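Local coordinates for aerolysin-like protein (Bombina maxima, PDB 6LH8) that is a secreted aerolysin-like protein of a toad that probably forms, or regulates, membrane pores linked to endolysosomes, at residues Val5-Asp10 against Ala124-Ser129; His50-Pro55 against Glu135-Ile140. All coordinates share one frame; numbering follows the deposited sequence.

Overall arrangement
Both contacts lie in the long antiparallel sheet of this aerolysin-family chain, their centres about 9 Å apart and about 20 Å (interaction 1) and 17 Å (interaction 2) from the chain's centre, on the same side of it. Across the sheet, strand 4-28 pairs with 110-130, that with 133-154, and that with 41-53. Strands 110-130 and 133-154 join the contacts: Val126 O lies 2.7 Å from Ala137 N and Ile128 N lies 2.8 Å from Glu135 O, both probable hydrogen bonds. Side chains meet as well, Val126 CG2 at 3.5 Å from Tyr139 CB and Trp9 CH2 at 3.7 Å from Tyr139 CE2. Strand 65-68 packs on side chains from both contacts.

Interaction 1: residues Val5-Asp10 against Ala124-Ser129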
loop_
_atom_site.group_PDB
_atom_site.type_symbol
_atom_site.label_atom_id
_atom_site.label_comp_id
_atom_site.label_asym_id
_atom_site.label_seq_id
_atom_site.Cartn_x
_atom_site.Cartn_y
_atom_site.Cartn_z
ATOM N N VAL A 5 1.698 16.610 -16.470
ATOM C CA VAL A 5 1.333 15.244 -16.097
ATOM C C VAL A 5 -0.179 15.142 -15.936
ATOM O O VAL A 5 -0.791 15.983 -15.270
ATOM C CB VAL A 5 2.028 14.807 -14.793
ATOM C CG1 VAL A 5 1.614 13.387 -14.434
ATOM C CG2 VAL A 5 3.530 14.911 -14.918
ATOM N N THR A 6 -0.781 14.110 -16.535
ATOM C CA THR A 6 -2.192 13.792 -16.307
ATOM C C THR A 6 -2.339 12.283 -16.204
ATOM O O THR A 6 -2.028 11.574 -17.162
ATOM C CB THR A 6 -3.074 14.316 -17.444
ATOM O OG1 THR A 6 -3.002 15.747 -17.495
ATOM C CG2 THR A 6 -4.525 13.878 -17.241
ATOM N N VAL A 7 -2.805 11.785 -15.059
ATOM C CA VAL A 7 -3.016 10.347 -14.894
ATOM C C VAL A 7 -4.413 10.011 -15.397
ATOM O O VAL A 7 -5.381 10.705 -15.062
ATOM C CB VAL A 7 -2.841 9.916 -13.428
ATOM C CG1 VAL A 7 -3.039 8.403 -13.304
ATOM C CG2 VAL A 7 -1.470 10.302 -12.918
ATOM N N LEU A 8 -4.517 8.954 -16.219
ATOM C CA LEU A 8 -5.806 8.509 -16.765
ATOM C C LEU A 8 -6.408 7.465 -15.825
ATOM O O LEU A 8 -6.410 6.259 -16.085
ATOM C CB LEU A 8 -5.644 7.970 -18.179
ATOM C CG LEU A 8 -4.821 8.818 -19.168
ATOM C CD1 LEU A 8 -4.866 8.236 -20.566
ATOM C CD2 LEU A 8 -5.289 10.279 -19.175
ATOM N N TRP A 9 -6.964 7.966 -14.719
ATOM C CA TRP A 9 -7.490 7.083 -13.687
ATOM C C TRP A 9 -8.654 6.246 -14.197
ATOM O O TRP A 9 -8.875 5.129 -13.704
ATOM C CB TRP A 9 -7.924 7.906 -12.477
ATOM C CG TRP A 9 -6.815 8.598 -11.746
ATOM C CD1 TRP A 9 -6.669 9.946 -11.562
ATOM C CD2 TRP A 9 -5.707 7.978 -11.072
ATOM N NE1 TRP A 9 -5.529 10.202 -10.824
ATOM C CE2 TRP A 9 -4.926 9.012 -10.509
ATOM C CE3 TRP A 9 -5.293 6.654 -10.903
ATOM C CZ2 TRP A 9 -3.760 8.760 -9.783
ATOM C CZ3 TRP A 9 -4.134 6.406 -10.172
ATOM C CH2 TRP A 9 -3.385 7.455 -9.623
ATOM N N ASP A 10 -9.410 6.749 -15.186
ATOM C CA ASP A 10 -10.509 5.927 -15.686
ATOM C C ASP A 10 -10.017 4.720 -16.471
ATOM O O ASP A 10 -10.821 3.831 -16.775
ATOM C CB ASP A 10 -11.481 6.749 -16.545
ATOM C CG ASP A 10 -10.872 7.243 -17.840
ATOM O OD1 ASP A 10 -9.676 7.606 -17.853
ATOM O OD2 ASP A 10 -11.604 7.302 -18.849
ATOM N N ALA A 124 -2.019 2.571 -14.031
ATOM C CA ALA A 124 -2.798 3.467 -14.885
ATOM C C ALA A 124 -1.873 4.185 -15.860
ATOM O O ALA A 124 -0.682 4.346 -15.581
ATOM C CB ALA A 124 -3.588 4.495 -14.060
ATOM N N PRO A 125 -2.389 4.600 -17.022
ATOM C CA PRO A 125 -1.578 5.402 -17.945
ATOM C C PRO A 125 -1.319 6.799 -17.403
ATOM O O PRO A 125 -2.132 7.381 -16.687
ATOM C CB PRO A 125 -2.437 5.467 -19.219
ATOM C CG PRO A 125 -3.560 4.460 -19.020
ATOM C CD PRO A 125 -3.752 4.375 -17.537
ATOM N N VAL A 126 -0.159 7.343 -17.752
ATOM C CA VAL A 126 0.207 8.699 -17.347
ATOM C C VAL A 126 0.633 9.443 -18.599
ATOM O O VAL A 126 1.662 9.113 -19.203
ATOM C CB VAL A 126 1.317 8.722 -16.289
ATOM C CG1 VAL A 126 1.539 10.146 -15.828
ATOM C CG2 VAL A 126 0.942 7.837 -15.085
ATOM N N GLU A 127 -0.151 10.439 -19.003
ATOM C CA GLU A 127 0.217 11.233 -20.162
ATOM C C GLU A 127 1.213 12.304 -19.725
ATOM O O GLU A 127 0.956 13.063 -18.785
ATOM C CB GLU A 127 -1.033 11.817 -20.834
ATOM C CG GLU A 127 -1.838 10.723 -21.543
ATOM C CD GLU A 127 -3.023 11.237 -22.339
ATOM O OE1 GLU A 127 -3.478 12.367 -22.072
ATOM O OE2 GLU A 127 -3.503 10.499 -23.227
ATOM N N ILE A 128 2.385 12.302 -20.364
ATOM C CA ILE A 128 3.502 13.178 -20.035
ATOM C C ILE A 128 3.759 14.056 -21.244
ATOM O O ILE A 128 3.771 13.565 -22.372
ATOM C CB ILE A 128 4.770 12.360 -19.702
ATOM C CG1 ILE A 128 4.560 11.509 -18.445
ATOM C CG2 ILE A 128 6.005 13.258 -19.616
ATOM C CD1 ILE A 128 3.984 12.263 -17.309
ATOM N N SER A 129 3.988 15.342 -21.021
ATOM C CA SER A 129 4.513 16.178 -22.088
ATOM C C SER A 129 5.635 17.037 -21.526
ATOM O O SER A 129 5.503 17.605 -20.439
ATOM C CB SER A 129 3.420 17.045 -22.712
ATOM O OG SER A 129 3.086 18.117 -21.864
#
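Strand 4-28, one edge of the antiparallel sheet within this chain, is joined here to strand 110-130, Val5, Thr6 and Val7 pairing with Ile128, Glu127 and Val126. Thr6 and Glu127 form the hydrogen-bonded pair: Thr6 N gives to Glu127 O at 3.0 Å, and Glu127 N gives to Thr6 O. The ladder ends at Leu8, the centre of an inverse gamma turn, whose N still reaches Pro125 O at 2.9 Å in a nearly straight bond (172° at the hydrogen). Beyond it the chain turns off into a short 3-10 segment.

Side chains divide between the two faces. On one, Val5 packs against two partners: its CG1, anti to the backbone N, meets Val126 CG1 at 3.5 Å, while CG2 lies 3.6 Å from CD1 of Ile128, the two side chains running side by side. Val7 follows on the same face, with CG2 beside Val126 CG2 and CG1 at 4.0 Å from Ala124 CB. That same CG1 sits 3.3 Å above the plane of the Trp9 indole, over its centre, and Trp9 CE3 comes obliquely near Ala124 CB. Ile66 and Leu68 of strand 65-68 also pack on this face.

On the other face, Leu8 extends across Pro125 and Glu127, crossing each at about a right angle. Its CD1 is 3.9 Å from Pro125 CB and 3.7 Å from Glu127 OE2, and the extended Glu127 side chain brings its carboxylate beside CD2. Lys11 and Thr136 also touch Pro125.

Three backbone bonds thus fix the register, an apolar cluster of Val5, Val7, Val126, Ile128 and the Trp9 indole packs on the face that meets strand 65-68, and the more exposed face carries Thr6 and the Glu127 carboxylate, which meets Leu8 through van der Waals contact alone.

Interaction 2: residues His50-Pro55 against Glu135-Ile140; sequences HNITLP and ETATYI
His50 and Tyr139 meet rim to rim on strands 41-53 and 133-154, antiparallel neighbours in the five-strand sheet, ND1 and OH 2.6 Å apart in a short hydrogen bond that either could donate. Tyr139 CG stands anti to the backbone N (chi1 161°), the two side chains run side by side, and the ring planes differ by 22°. His50 NE2 is bonded to Glu93.

On the opposite face, Asn51 ND2 reaches Ile140 O at 3.2 Å from above the carbonyl plane, and the same oxygen takes Asn51 N. The amide also bonds Ser90 through OD1 and Gln142 through ND2. Thr53 turns OG1 between its backbone N and carbonyl carbon (chi1 58°), where it gives to Thr138 O at 3.0 Å, beside the bond from Thr53 N; its CG2 lies 3.9 Å from Ile140 CD1. Near the strand's end, Leu54 CG packs on Ala137 CB at 4.0 Å, and Pro55 and Glu135 approach tip to tip, the carboxylate bonding Thr58 through OE2 and Thr136 N through OE1.

The Thr138 and Ile140 carbonyls are each gripped by a backbone and a side-chain donor, while the buried imidazole is held between the Tyr139 hydroxyl and the Glu93 carboxylate, which may polarise it.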
loop_
_atom_site.group_PDB
_atom_site.type_symbol
_atom_site.label_atom_id
_atom_site.label_comp_id
_atom_site.label_asym_id
_atom_site.label_seq_id
_atom_site.Cartn_x
_atom_site.Cartn_y
_atom_site.Cartn_z
ATOM N N HIS A 50 4.733 3.538 -4.780
ATOM C CA HIS A 50 4.360 4.216 -6.018
ATOM C C HIS A 50 5.499 4.124 -7.020
ATOM O O HIS A 50 6.633 4.481 -6.702
ATOM C CB HIS A 50 4.033 5.682 -5.745
ATOM C CG HIS A 50 2.996 5.879 -4.681
ATOM N ND1 HIS A 50 1.645 5.799 -4.930
ATOM C CD2 HIS A 50 3.125 6.151 -3.359
ATOM C CE1 HIS A 50 0.981 6.017 -3.806
ATOM N NE2 HIS A 50 1.857 6.242 -2.843
ATOM N N ASN A 51 5.191 3.699 -8.244
ATOM C CA ASN A 51 6.211 3.518 -9.266
ATOM C C ASN A 51 5.788 4.183 -10.562
ATOM O O ASN A 51 4.600 4.261 -10.874
ATOM C CB ASN A 51 6.461 2.034 -9.529
ATOM C CG ASN A 51 6.597 1.249 -8.250
ATOM O OD1 ASN A 51 7.707 1.045 -7.780
ATOM N ND2 ASN A 51 5.455 0.831 -7.657
ATOM N N ILE A 52 6.773 4.649 -11.330
ATOM C CA ILE A 52 6.534 5.146 -12.678
ATOM C C ILE A 52 7.439 4.367 -13.621
ATOM O O ILE A 52 8.593 4.083 -13.289
ATOM C CB ILE A 52 6.742 6.676 -12.795
ATOM C CG1 ILE A 52 6.073 7.213 -14.058
ATOM C CG2 ILE A 52 8.215 7.087 -12.732
ATOM C CD1 ILE A 52 4.547 7.311 -13.930
ATOM N N THR A 53 6.876 3.919 -14.741
ATOM C CA THR A 53 7.599 3.113 -15.721
ATOM C C THR A 53 7.424 3.763 -17.085
ATOM O O THR A 53 6.360 4.305 -17.378
ATOM C CB THR A 53 7.101 1.654 -15.763
ATOM O OG1 THR A 53 5.702 1.601 -16.069
ATOM C CG2 THR A 53 7.332 0.954 -14.419
ATOM N N LEU A 54 8.483 3.746 -17.900
ATOM C CA LEU A 54 8.409 4.343 -19.226
ATOM C C LEU A 54 8.773 3.318 -20.283
ATOM O O LEU A 54 9.496 2.358 -19.988
ATOM C CB LEU A 54 9.350 5.548 -19.358
ATOM C CG LEU A 54 8.807 6.888 -18.873
ATOM C CD1 LEU A 54 8.853 6.945 -17.339
ATOM C CD2 LEU A 54 9.545 8.091 -19.496
ATOM N N PRO A 55 8.292 3.462 -21.513
ATOM C CA PRO A 55 8.735 2.592 -22.600
ATOM C C PRO A 55 10.262 2.606 -22.706
ATOM O O PRO A 55 10.915 3.618 -22.434
ATOM C CB PRO A 55 8.075 3.184 -23.842
ATOM C CG PRO A 55 6.821 3.829 -23.312
ATOM C CD PRO A 55 7.265 4.433 -21.984
ATOM N N GLU A 135 4.592 11.401 -24.219
ATOM C CA GLU A 135 4.769 10.001 -23.865
ATOM C C GLU A 135 3.589 9.571 -23.009
ATOM O O GLU A 135 2.987 10.383 -22.314
ATOM C CB GLU A 135 6.083 9.775 -23.100
ATOM C CG GLU A 135 6.363 8.304 -22.789
ATOM C CD GLU A 135 6.533 7.500 -24.048
ATOM O OE1 GLU A 135 5.518 7.016 -24.595
ATOM O OE2 GLU A 135 7.683 7.379 -24.528
ATOM N N THR A 136 3.255 8.288 -23.057
ATOM C CA THR A 136 2.310 7.730 -22.098
ATOM C C THR A 136 3.093 6.741 -21.244
ATOM O O THR A 136 3.448 5.654 -21.710
ATOM C CB THR A 136 1.126 7.077 -22.796
ATOM O OG1 THR A 136 0.489 8.042 -23.646
ATOM C CG2 THR A 136 0.131 6.567 -21.765
ATOM N N ALA A 137 3.400 7.146 -20.012
ATOM C CA ALA A 137 4.058 6.274 -19.054
ATOM C C ALA A 137 3.008 5.413 -18.354
ATOM O O ALA A 137 1.807 5.511 -18.629
ATOM C CB ALA A 137 4.875 7.107 -18.064
ATOM N N THR A 138 3.455 4.549 -17.444
ATOM C CA THR A 138 2.547 3.717 -16.658
ATOM C C THR A 138 2.879 3.862 -15.180
ATOM O O THR A 138 4.026 3.661 -14.769
ATOM C CB THR A 138 2.632 2.241 -17.061
ATOM O OG1 THR A 138 2.275 2.106 -18.439
ATOM C CG2 THR A 138 1.655 1.417 -16.223
ATOM N N TYR A 139 1.869 4.210 -14.393
ATOM C CA TYR A 139 1.975 4.342 -12.945
ATOM C C TYR A 139 1.517 3.041 -12.310
ATOM O O TYR A 139 0.546 2.435 -12.769
ATOM C CB TYR A 139 1.112 5.516 -12.448
ATOM C CG TYR A 139 0.801 5.467 -10.966
ATOM C CD1 TYR A 139 1.747 5.881 -10.021
ATOM C CD2 TYR A 139 -0.435 5.008 -10.505
ATOM C CE1 TYR A 139 1.461 5.824 -8.645
ATOM C CE2 TYR A 139 -0.726 4.952 -9.140
ATOM C CZ TYR A 139 0.225 5.363 -8.218
ATOM O OH TYR A 139 -0.066 5.315 -6.862
ATOM N N ILE A 140 2.231 2.595 -11.279
ATOM C CA ILE A 140 1.911 1.365 -10.563
ATOM C C ILE A 140 1.849 1.679 -9.075
ATOM O O ILE A 140 2.755 2.324 -8.527
ATOM C CB ILE A 140 2.952 0.254 -10.824
ATOM C CG1 ILE A 140 3.093 -0.052 -12.322
ATOM C CG2 ILE A 140 2.574 -1.012 -10.060
ATOM C CD1 ILE A 140 4.355 -0.845 -12.666
#